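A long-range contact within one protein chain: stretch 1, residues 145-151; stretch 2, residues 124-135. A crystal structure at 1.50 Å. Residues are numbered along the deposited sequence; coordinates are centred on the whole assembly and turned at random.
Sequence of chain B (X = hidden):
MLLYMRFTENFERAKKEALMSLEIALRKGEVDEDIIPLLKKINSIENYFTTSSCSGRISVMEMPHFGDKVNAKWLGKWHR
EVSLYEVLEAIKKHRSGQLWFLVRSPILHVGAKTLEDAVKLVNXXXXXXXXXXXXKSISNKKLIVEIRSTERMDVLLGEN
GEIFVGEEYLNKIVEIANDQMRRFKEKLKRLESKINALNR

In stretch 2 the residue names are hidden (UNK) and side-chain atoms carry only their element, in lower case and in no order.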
ATOM      1  N   VAL B 145     -10.499  -8.245   6.061  1.00 13.38           N
ATOM      2  CA  VAL B 145     -10.434  -7.637   4.745  1.00 13.56           C
ATOM      3  C   VAL B 145      -9.958  -6.202   5.017  1.00 13.22           C
ATOM      4  O   VAL B 145     -10.426  -5.554   5.961  1.00 13.32           O
ATOM      5  CB  VAL B 145     -11.826  -7.562   4.093  1.00 13.41           C
ATOM      6  CG1 VAL B 145     -11.803  -6.586   2.935  1.00 15.62           C
ATOM      7  CG2 VAL B 145     -12.239  -8.945   3.609  1.00 17.55           C
ATOM      8  N   GLU B 146      -9.006  -5.723   4.224  1.00 11.32           N
ATOM      9  CA  GLU B 146      -8.505  -4.347   4.365  1.00 13.34           C
ATOM     10  C   GLU B 146      -8.947  -3.591   3.126  1.00 13.60           C
ATOM     11  O   GLU B 146      -8.792  -4.086   2.008  1.00 14.96           O
ATOM     12  CB  GLU B 146      -6.976  -4.317   4.451  1.00 15.35           C
ATOM     13  CG  GLU B 146      -6.372  -2.927   4.613  1.00 21.57           C
ATOM     14  CD  GLU B 146      -4.890  -2.999   4.897  1.00 25.41           C
ATOM     15  OE1 GLU B 146      -4.127  -3.375   3.982  1.00 30.06           O
ATOM     16  OE2 GLU B 146      -4.485  -2.694   6.039  1.00 30.27           O
ATOM     17  N   ILE B 147      -9.515  -2.404   3.333  1.00 12.48           N
ATOM     18  CA  ILE B 147      -9.989  -1.533   2.253  1.00 14.91           C
ATOM     19  C   ILE B 147      -9.097  -0.292   2.275  1.00 15.25           C
ATOM     20  O   ILE B 147      -8.965   0.371   3.308  1.00 14.94           O
ATOM     21  CB  ILE B 147     -11.464  -1.143   2.489  1.00 13.72           C
ATOM     22  CG1 ILE B 147     -12.331  -2.406   2.464  1.00 16.87           C
ATOM     23  CG2 ILE B 147     -11.927  -0.119   1.453  1.00 15.38           C
ATOM     24  CD1 ILE B 147     -13.787  -2.158   2.786  1.00 16.75           C
ATOM     25  N   ARG B 148      -8.480   0.018   1.141  1.00 15.85           N
ATOM     26  CA  ARG B 148      -7.556   1.145   1.064  1.00 16.46           C
ATOM     27  C   ARG B 148      -7.457   1.650  -0.369  1.00 16.07           C
ATOM     28  O   ARG B 148      -7.630   0.877  -1.313  1.00 17.32           O
ATOM     29  CB  ARG B 148      -6.187   0.674   1.567  1.00 19.78           C
ATOM     30  CG  ARG B 148      -5.144   1.753   1.756  1.00 23.97           C
ATOM     31  CD  ARG B 148      -3.939   1.191   2.504  1.00 27.67           C
ATOM     32  NE  ARG B 148      -3.215   0.192   1.724  1.00 31.93           N
ATOM     33  CZ  ARG B 148      -2.351   0.468   0.750  1.00 34.20           C
ATOM     34  NH1 ARG B 148      -2.081   1.725   0.415  1.00 35.28           N
ATOM     35  NH2 ARG B 148      -1.758  -0.525   0.103  1.00 35.70           N
ATOM     36  N   SER B 149      -7.173   2.944  -0.522  1.00 17.22           N
ATOM     37  CA  SER B 149      -7.045   3.581  -1.832  1.00 19.97           C
ATOM     38  C   SER B 149      -5.567   3.776  -2.176  1.00 21.64           C
ATOM     39  O   SER B 149      -4.698   3.660  -1.308  1.00 22.53           O
ATOM     40  CB  SER B 149      -7.773   4.936  -1.833  1.00 21.17           C
ATOM     41  OG  SER B 149      -8.024   5.395  -3.156  1.00 24.70           O
ATOM     42  N   THR B 150      -5.293   4.084  -3.441  1.00 23.83           N
ATOM     43  CA  THR B 150      -3.923   4.263  -3.925  1.00 26.69           C
ATOM     44  C   THR B 150      -3.318   5.653  -3.774  1.00 25.65           C
ATOM     45  O   THR B 150      -2.094   5.794  -3.785  1.00 26.93           O
ATOM     46  CB  THR B 150      -3.819   3.903  -5.409  1.00 27.71           C
ATOM     47  OG1 THR B 150      -4.567   4.855  -6.179  1.00 30.52           O
ATOM     48  CG2 THR B 150      -4.358   2.501  -5.648  1.00 28.88           C
ATOM     49  N   GLU B 151      -4.161   6.674  -3.656  1.00 25.85           N
ATOM     50  CA  GLU B 151      -3.689   8.054  -3.534  1.00 26.13           C
ATOM     51  C   GLU B 151      -2.850   8.318  -2.294  1.00 23.39           C
ATOM     52  O   GLU B 151      -3.167   7.850  -1.201  1.00 23.44           O
ATOM     53  CB  GLU B 151      -4.876   9.024  -3.545  1.00 29.60           C
ATOM     54  CG  GLU B 151      -5.543   9.177  -4.905  1.00 34.32           C
ATOM     55  CD  GLU B 151      -5.820   7.844  -5.575  1.00 36.92           C
ATOM     56  OE1 GLU B 151      -6.544   7.016  -4.982  1.00 38.48           O
ATOM     57  OE2 GLU B 151      -5.310   7.619  -6.695  1.00 39.27           O
ATOM     58  N   UNK B 124     -16.310  -5.371  -4.242  1.00 16.86           N
ATOM     59  CA  UNK B 124     -17.181  -4.198  -4.144  1.00 17.41           C
ATOM     60  C   UNK B 124     -16.344  -2.968  -3.806  1.00 18.39           C
ATOM     61  O   UNK B 124     -16.536  -1.904  -4.391  1.00 17.72           O
ATOM     62  c   UNK B 124     -20.039  -3.432  -1.577  1.00 23.75           C
ATOM     63  c   UNK B 124     -18.260  -4.396  -3.064  1.00 20.75           C
ATOM     64  c   UNK B 124     -19.117  -3.158  -2.753  1.00 22.27           C
ATOM     65  c   UNK B 124     -19.932  -2.781  -3.981  1.00 24.04           C
ATOM     66  N   UNK B 125     -15.415  -3.114  -2.867  1.00 17.19           N
ATOM     67  CA  UNK B 125     -14.579  -1.989  -2.471  1.00 17.31           C
ATOM     68  C   UNK B 125     -13.752  -1.499  -3.657  1.00 16.55           C
ATOM     69  O   UNK B 125     -13.687  -0.298  -3.920  1.00 17.24           O
ATOM     70  c   UNK B 125     -13.681  -2.395  -1.313  1.00 16.69           C
ATOM     71  N   UNK B 126     -13.138  -2.431  -4.383  1.00 17.39           N
ATOM     72  CA  UNK B 126     -12.339  -2.052  -5.543  1.00 17.24           C
ATOM     73  C   UNK B 126     -13.180  -1.263  -6.546  1.00 18.61           C
ATOM     74  O   UNK B 126     -12.705  -0.301  -7.149  1.00 19.68           O
ATOM     75  c   UNK B 126     -10.717  -3.949  -5.341  1.00 16.38           C
ATOM     76  c   UNK B 126     -11.752  -3.293  -6.241  1.00 18.18           C
ATOM     77  c   UNK B 126     -11.118  -2.897  -7.572  1.00 18.91           C
ATOM     78  N   UNK B 127     -14.431  -1.680  -6.720  1.00 18.04           N
ATOM     79  CA  UNK B 127     -15.338  -1.012  -7.649  1.00 20.75           C
ATOM     80  C   UNK B 127     -15.681   0.407  -7.200  1.00 21.51           C
ATOM     81  O   UNK B 127     -16.079   1.238  -8.016  1.00 23.87           O
ATOM     82  c   UNK B 127     -16.633  -1.813  -7.803  1.00 21.53           C
ATOM     83  o   UNK B 127     -17.519  -1.579  -6.723  1.00 24.44           O
ATOM     84  N   UNK B 128     -15.544   0.679  -5.904  1.00 20.73           N
ATOM     85  CA  UNK B 128     -15.846   2.006  -5.369  1.00 20.77           C
ATOM     86  C   UNK B 128     -14.639   2.935  -5.347  1.00 20.63           C
ATOM     87  O   UNK B 128     -14.731   4.071  -4.879  1.00 22.17           O
ATOM     88  s   UNK B 128     -18.086   1.155  -3.946  1.00 25.38           S
ATOM     89  c   UNK B 128     -16.436   1.892  -3.959  1.00 20.07           C
ATOM     90  N   UNK B 129     -13.510   2.449  -5.848  1.00 20.17           N
ATOM     91  CA  UNK B 129     -12.317   3.278  -5.885  1.00 21.10           C
ATOM     92  C   UNK B 129     -11.225   2.920  -4.899  1.00 20.74           C
ATOM     93  O   UNK B 129     -10.252   3.658  -4.769  1.00 22.27           O
ATOM     94  N   UNK B 130     -11.364   1.795  -4.208  1.00 19.57           N
ATOM     95  CA  UNK B 130     -10.345   1.389  -3.244  1.00 18.71           C
ATOM     96  C   UNK B 130      -9.587   0.213  -3.859  1.00 18.92           C
ATOM     97  O   UNK B 130      -9.790  -0.946  -3.511  1.00 17.81           O
ATOM     98  c   UNK B 130     -12.944   4.324   0.125  1.00 17.86           C
ATOM     99  c   UNK B 130     -10.943   3.065  -0.411  1.00 16.73           C
ATOM    100  c   UNK B 130     -13.048   2.392  -1.324  1.00 17.62           C
ATOM    101  c   UNK B 130     -13.681   3.450  -0.669  1.00 17.29           C
ATOM    102  c   UNK B 130     -11.572   4.137   0.256  1.00 17.66           C
ATOM    103  c   UNK B 130     -11.680   2.186  -1.203  1.00 16.56           C
ATOM    104  c   UNK B 130     -11.005   1.017  -1.903  1.00 17.13           C
ATOM    105  N   UNK B 131      -8.693   0.534  -4.786  1.00 19.09           N
ATOM    106  CA  UNK B 131      -7.939  -0.488  -5.495  1.00 21.54           C
ATOM    107  C   UNK B 131      -7.038  -1.355  -4.634  1.00 21.76           C
ATOM    108  O   UNK B 131      -6.767  -2.512  -4.979  1.00 23.57           O
ATOM    109  n   UNK B 131      -9.880  -1.604 -10.403  1.00 33.89           N
ATOM    110  c   UNK B 131      -9.364  -0.375  -9.724  1.00 32.46           C
ATOM    111  c   UNK B 131      -7.132   0.161  -6.620  1.00 23.63           C
ATOM    112  c   UNK B 131      -7.980   0.544  -7.816  1.00 28.91           C
ATOM    113  c   UNK B 131      -8.536  -0.705  -8.488  1.00 30.28           C
ATOM    114  N   UNK B 132      -6.574  -0.821  -3.511  1.00 20.56           N
ATOM    115  CA  UNK B 132      -5.703  -1.601  -2.642  1.00 22.18           C
ATOM    116  C   UNK B 132      -6.462  -2.414  -1.595  1.00 21.31           C
ATOM    117  O   UNK B 132      -6.009  -2.566  -0.463  1.00 23.93           O
ATOM    118  c   UNK B 132      -2.073  -0.499  -4.771  1.00 34.24           C
ATOM    119  c   UNK B 132      -1.505   0.745  -4.531  1.00 34.72           C
ATOM    120  c   UNK B 132      -4.662  -0.700  -1.962  1.00 25.74           C
ATOM    121  c   UNK B 132      -1.964   1.535  -3.489  1.00 33.54           C
ATOM    122  c   UNK B 132      -3.585  -0.177  -2.891  1.00 30.46           C
ATOM    123  c   UNK B 132      -3.000   1.072  -2.677  1.00 31.60           C
ATOM    124  o   UNK B 132      -0.470   1.190  -5.322  1.00 36.67           O
ATOM    125  c   UNK B 132      -3.107  -0.954  -3.948  1.00 31.85           C
ATOM    126  N   UNK B 133      -7.618  -2.946  -1.972  1.00 17.02           N
ATOM    127  CA  UNK B 133      -8.392  -3.746  -1.039  1.00 16.60           C
ATOM    128  C   UNK B 133      -8.050  -5.220  -1.229  1.00 15.34           C
ATOM    129  O   UNK B 133      -7.831  -5.675  -2.362  1.00 16.16           O
ATOM    130  o   UNK B 133     -10.204  -2.127  -1.008  1.00 16.07           O
ATOM    131  c   UNK B 133      -9.886  -3.497  -1.248  1.00 15.53           C
ATOM    132  N   UNK B 134      -8.020  -5.972  -0.134  1.00 12.68           N
ATOM    133  CA  UNK B 134      -7.660  -7.386  -0.227  1.00 14.50           C
ATOM    134  C   UNK B 134      -7.919  -8.128   1.078  1.00 14.08           C
ATOM    135  O   UNK B 134      -8.518  -7.579   1.991  1.00 14.61           O
ATOM    136  o   UNK B 134      -5.336  -6.639   1.494  1.00 21.51           O
ATOM    137  n   UNK B 134      -4.526  -5.718  -0.394  1.00 22.75           N
ATOM    138  c   UNK B 134      -6.175  -7.489  -0.589  1.00 18.17           C
ATOM    139  c   UNK B 134      -5.306  -6.577   0.263  1.00 20.60           C
ATOM    140  N   UNK B 135      -7.502  -9.389   1.158  1.00 14.23           N
ATOM    141  CA  UNK B 135      -7.664 -10.135   2.396  1.00 14.41           C
ATOM    142  C   UNK B 135      -6.315 -10.033   3.088  1.00 15.22           C
ATOM    143  O   UNK B 135      -5.331 -10.610   2.634  1.00 14.47           O
ATOM    144  c   UNK B 135      -7.886 -12.395   3.428  1.00 14.94           C
ATOM    145  c   UNK B 135      -9.839 -13.024   1.020  1.00 17.52           C
ATOM    146  c   UNK B 135      -8.021 -11.597   2.134  1.00 14.35           C
ATOM    147  c   UNK B 135      -9.434 -11.658   1.535  1.00 14.14           C
TER
HETATM  148  O   HOH W   1      -7.325   3.345  -5.447  1.00 25.31           O
HETATM  149  O   HOH W   2      -3.853  -5.982   3.452  1.00 34.87           O

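Position 124 lies in a helix that begins earlier in the chain; its side chain holds four carbons forked at the second, and none reaches stretch 1. It is Leu124. Position 125 carries a single carbon, its CB, which points toward the other stretch and lies 4.0 Å from Ile147 CG2: Ala125. At position 126 one carbon carries two more, directed away from the contact: Val126. Position 127 has one carbon and one oxygen, again out of reach. This is Ser127, whose OG turns back to donate to Leu124 O at 2.6 Å. One carbon followed by sulfur, buried but not touching stretch 1, marks position 128 as Cys128.

Position 129 has no side-chain atoms and is Gly129. Its positive phi (108°) closes the helix in a Schellman motif, and a CB there would be jammed against the carbonyl oxygen of Cys128.

Position 130 bears one carbon and a ring of six carbons with no oxygen. Ile147 CG2 sits over one face of the ring, 3.9 Å from its centroid, while Arg148 C and Ser149 N lie at its edge. This is Phe130. Phe130 N donates a hydrogen bond to Ala125 O at 3.1 Å and so helps complete the helix end. At position 131 four carbons in a row end in nitrogen; the end of this exposed chain leads away, yet its CB lies 3.8 Å from Thr150 CG2. It is Lys131.

Position 132 shows one carbon, a six-carbon ring and an oxygen. Thr150 CG2 stands over one ring face, 3.5 Å from the centroid, and Ser149 O approaches the edge. This is Tyr132, the residue of stretch 2 most covered by stretch 1. Its CD2 is 3.4 Å from Ser149 O and also lies over a face of the Arg148 guanidinium, 3.3 Å from NH1.

Position 133 has one carbon and one oxygen, the oxygen 3.5 Å from Arg148 N: Ser133. Its OG donates to Phe130 O at 2.8 Å across a type I turn and weakly accepts Arg148 N, so one hydroxyl ties the turn to Arg148 of stretch 1. Position 134 has two carbons, the second carrying oxygen and nitrogen, and the oxygen comes 4.1 Å from Glu146 CB: Asn134. Its OD1 and Glu146 OE1 approach the same water, at 2.5 and 2.7 Å respectively. The four carbons of position 135 fork at the first, with one arm two carbons long, and come within 4.4 Å of Val145 CG2. This is Ile135, the nearest atom being CG1.

The contact begins as an antiparallel pairing and ends as a turn packed against a loop. Glu146 N donates to Asn134 O at 2.9 Å, and Asn134 N returns a bond to Glu146 O at 3.0 Å; the side chains of Val145 and Ile135 share one sheet face, those of Glu146 and Asn134 the other. Beyond this pair only weaker direct hydrogen bonds continue, including Tyr132 N to Arg148 O at 3.0 Å. A water then bridges the stretches, accepting from Thr150 N at 2.9 Å and donating to Gly129 O at 3.0 Å, while Ile147 CG2 and Thr150 CG2 pack over the faces of the Phe130 and Tyr132 rings.

Stretch 2 124-135: LAVSCGFKYSNI
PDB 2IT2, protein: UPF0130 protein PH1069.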